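Local structure of BepC protein (Bartonella tribocorum, 4WGJ) at residues 106-111 against 149-154. The protein probably transfers AMP from ATP to threonine or tyrosine hydroxyls of target proteins, and binds an ATP analogue in its Fic domain. Numbering follows the deposited sequence.
Sequences PFAIGP and LEHAHP. With ANP (phosphoaminophosphonic acid-adenylate ester), chain B.
The carbonyl oxygen of His151, in the last turn of helix 135-152, accepts the backbone N-H of Ala108: Ala108 N lies 2.9 Å from His151 O in a nearly straight bond (165°). Phe107 CB and the edge of its ring also border this oxygen. The small methyl of Ala108 suits this close approach: CB points at the helix end and rests against the carbonyl oxygen of Ala152. CG of His151 is anti to the backbone N (chi1 -178°), which lays one imidazole face over Ala108 N. In the ring plane His151 NE2 meets a water 2.9 Å away that donates to Pro106 O, while ND1 is hydrogen-bonded to Glu116 OE1 on helix 111-126, so both nitrogens have a partner. His153 departs from the helix with positive phi. Its ring stacks face to face on that of Phe107, centroids 3.6 Å apart and planes at 10°, with His153 ND1 over the phenyl centre; two flat rings can lie this close across their faces. His153 opens the Fic signature loop, here HPFRKGNGR, and by analogy with active Fic enzymes is expected to activate the target hydroxyl. The bound ATP analogue lies beside both rings: its O5' nears the imidazole edge, 3.5 Å from His153 CE1, and its adenine N3 approaches Phe107 CZ. Three residues before His153, Glu150 OE1 accepts the ribose O3' hydroxyl at 2.7 Å, and OE2 is held by Asn163.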
loop_
_atom_site.group_PDB
_atom_site.type_symbol
_atom_site.label_atom_id
_atom_site.label_comp_id
_atom_site.label_asym_id
_atom_site.label_seq_id
_atom_site.Cartn_x
_atom_site.Cartn_y
_atom_site.Cartn_z
ATOM N N PRO A 106 -1.178 14.619 -7.437
ATOM C CA PRO A 106 -2.131 13.629 -6.932
ATOM C C PRO A 106 -1.635 12.207 -7.115
ATOM O O PRO A 106 -0.730 11.948 -7.912
ATOM C CB PRO A 106 -3.370 13.864 -7.799
ATOM C CG PRO A 106 -2.800 14.326 -9.107
ATOM C CD PRO A 106 -1.551 15.116 -8.776
ATOM N N PHE A 107 -2.246 11.278 -6.393
ATOM C CA PHE A 107 -2.067 9.868 -6.706
ATOM C C PHE A 107 -2.784 9.558 -8.023
ATOM O O PHE A 107 -3.389 10.444 -8.622
ATOM C CB PHE A 107 -2.597 8.995 -5.566
ATOM C CG PHE A 107 -1.877 9.201 -4.263
ATOM C CD1 PHE A 107 -0.599 8.687 -4.075
ATOM C CD2 PHE A 107 -2.479 9.895 -3.222
ATOM C CE1 PHE A 107 0.067 8.865 -2.869
ATOM C CE2 PHE A 107 -1.819 10.082 -2.018
ATOM C CZ PHE A 107 -0.542 9.561 -1.839
ATOM N N ALA A 108 -2.689 8.313 -8.487
ATOM C CA ALA A 108 -3.392 7.891 -9.695
ATOM C C ALA A 108 -4.873 8.255 -9.563
ATOM O O ALA A 108 -5.470 8.064 -8.503
ATOM C CB ALA A 108 -3.219 6.390 -9.920
ATOM N N ILE A 109 -5.450 8.811 -10.622
ATOM C CA ILE A 109 -6.848 9.231 -10.584
ATOM C C ILE A 109 -7.742 8.319 -11.394
ATOM O O ILE A 109 -7.534 8.149 -12.597
ATOM C CB ILE A 109 -7.018 10.667 -11.127
ATOM C CG1 ILE A 109 -6.246 11.653 -10.245
ATOM C CG2 ILE A 109 -8.503 11.040 -11.206
ATOM C CD1 ILE A 109 -6.177 13.061 -10.812
ATOM N N GLY A 110 -8.772 7.781 -10.746
ATOM C CA GLY A 110 -9.829 7.075 -11.452
ATOM C C GLY A 110 -9.291 5.912 -12.257
ATOM O O GLY A 110 -8.651 5.027 -11.695
ATOM N N PRO A 111 -9.513 5.927 -13.586
ATOM C CA PRO A 111 -9.050 4.868 -14.498
ATOM C C PRO A 111 -7.533 4.651 -14.451
ATOM O O PRO A 111 -7.046 3.578 -14.815
ATOM C CB PRO A 111 -9.475 5.382 -15.886
ATOM C CG PRO A 111 -10.495 6.413 -15.633
ATOM C CD PRO A 111 -10.175 7.025 -14.308
ATOM N N LEU A 149 3.706 1.297 -6.879
ATOM C CA LEU A 149 2.619 1.009 -5.947
ATOM C C LEU A 149 2.159 2.259 -5.216
ATOM O O LEU A 149 0.957 2.481 -5.029
ATOM C CB LEU A 149 3.056 -0.046 -4.921
ATOM C CG LEU A 149 3.209 -1.470 -5.469
ATOM C CD1 LEU A 149 3.938 -2.345 -4.449
ATOM C CD2 LEU A 149 1.846 -2.084 -5.803
ATOM N N GLU A 150 3.124 3.063 -4.783
ATOM C CA GLU A 150 2.837 4.249 -3.977
ATOM C C GLU A 150 2.068 5.270 -4.817
ATOM O O GLU A 150 1.141 5.921 -4.321
ATOM C CB GLU A 150 4.134 4.857 -3.417
ATOM C CG GLU A 150 4.652 4.149 -2.157
ATOM C CD GLU A 150 3.731 4.322 -0.956
ATOM O OE1 GLU A 150 3.383 5.480 -0.628
ATOM O OE2 GLU A 150 3.343 3.304 -0.341
ATOM N N HIS A 151 2.424 5.400 -6.085
ATOM C CA HIS A 151 1.708 6.383 -6.912
ATOM C C HIS A 151 0.293 5.878 -7.206
ATOM O O HIS A 151 -0.653 6.661 -7.233
ATOM C CB HIS A 151 2.436 6.674 -8.224
ATOM C CG HIS A 151 1.755 7.721 -9.063
ATOM N ND1 HIS A 151 0.825 7.413 -10.035
ATOM C CD2 HIS A 151 1.857 9.073 -9.058
ATOM C CE1 HIS A 151 0.392 8.528 -10.600
ATOM N NE2 HIS A 151 1.001 9.551 -10.025
ATOM N N ALA A 152 0.151 4.575 -7.428
ATOM C CA ALA A 152 -1.175 4.012 -7.705
ATOM C C ALA A 152 -2.135 4.223 -6.525
ATOM O O ALA A 152 -3.296 4.604 -6.729
ATOM C CB ALA A 152 -1.072 2.533 -8.040
ATOM N N HIS A 153 -1.645 3.978 -5.308
ATOM C CA HIS A 153 -2.375 4.298 -4.071
ATOM C C HIS A 153 -3.797 3.762 -4.168
ATOM O O HIS A 153 -4.756 4.526 -4.078
ATOM C CB HIS A 153 -2.372 5.826 -3.863
ATOM C CG HIS A 153 -2.775 6.285 -2.488
ATOM N ND1 HIS A 153 -1.888 6.355 -1.433
ATOM C CD2 HIS A 153 -3.954 6.768 -2.019
ATOM C CE1 HIS A 153 -2.505 6.844 -0.372
ATOM N NE2 HIS A 153 -3.762 7.095 -0.697
ATOM N N PRO A 154 -3.938 2.443 -4.392
ATOM C CA PRO A 154 -5.234 1.933 -4.858
ATOM C C PRO A 154 -6.355 1.930 -3.827
ATOM O O PRO A 154 -7.503 1.725 -4.226
ATOM C CB PRO A 154 -4.920 0.476 -5.256
ATOM C CG PRO A 154 -3.427 0.416 -5.406
ATOM C CD PRO A 154 -2.913 1.388 -4.369
HETATM P PG ANP B . 1.242 4.369 6.900
HETATM O O1G ANP B . 1.467 3.131 7.848
HETATM O O2G ANP B . 1.741 5.589 7.626
HETATM O O3G ANP B . 2.072 4.146 5.584
HETATM P PB ANP B . -1.359 3.739 5.582
HETATM O O1B ANP B . -0.858 2.332 5.615
HETATM O O2B ANP B . -2.843 3.853 6.038
HETATM N N3B ANP B . -0.415 4.697 6.600
HETATM P PA ANP B . -2.031 5.561 3.550
HETATM O O1A ANP B . -2.229 6.601 4.597
HETATM O O2A ANP B . -3.253 5.213 2.710
HETATM O O3A ANP B . -1.326 4.241 4.092
HETATM O "O5'" ANP B . -0.864 6.057 2.594
HETATM C "C5'" ANP B . 0.391 6.468 3.190
HETATM C "C4'" ANP B . 1.490 6.504 2.157
HETATM O "O4'" ANP B . 1.439 7.763 1.435
HETATM C "C3'" ANP B . 2.898 6.403 2.753
HETATM O "O3'" ANP B . 3.748 5.542 2.000
HETATM C "C2'" ANP B . 3.383 7.855 2.724
HETATM O "O2'" ANP B . 4.801 7.969 2.685
HETATM C "C1'" ANP B . 2.731 8.340 1.434
HETATM N N9 ANP B . 2.624 9.796 1.350
HETATM C C8 ANP B . 2.336 10.664 2.373
HETATM N N7 ANP B . 2.332 11.926 2.017
HETATM C C5 ANP B . 2.640 11.889 0.665
HETATM C C6 ANP B . 2.797 12.900 -0.304
HETATM N N6 ANP B . 2.648 14.201 -0.046
HETATM N N1 ANP B . 3.112 12.522 -1.563
HETATM C C2 ANP B . 3.267 11.222 -1.824
HETATM N N3 ANP B . 3.146 10.182 -0.995
HETATM C C4 ANP B . 2.829 10.584 0.240
HETATM O O HOH W 1 1.204 12.454 -9.739
#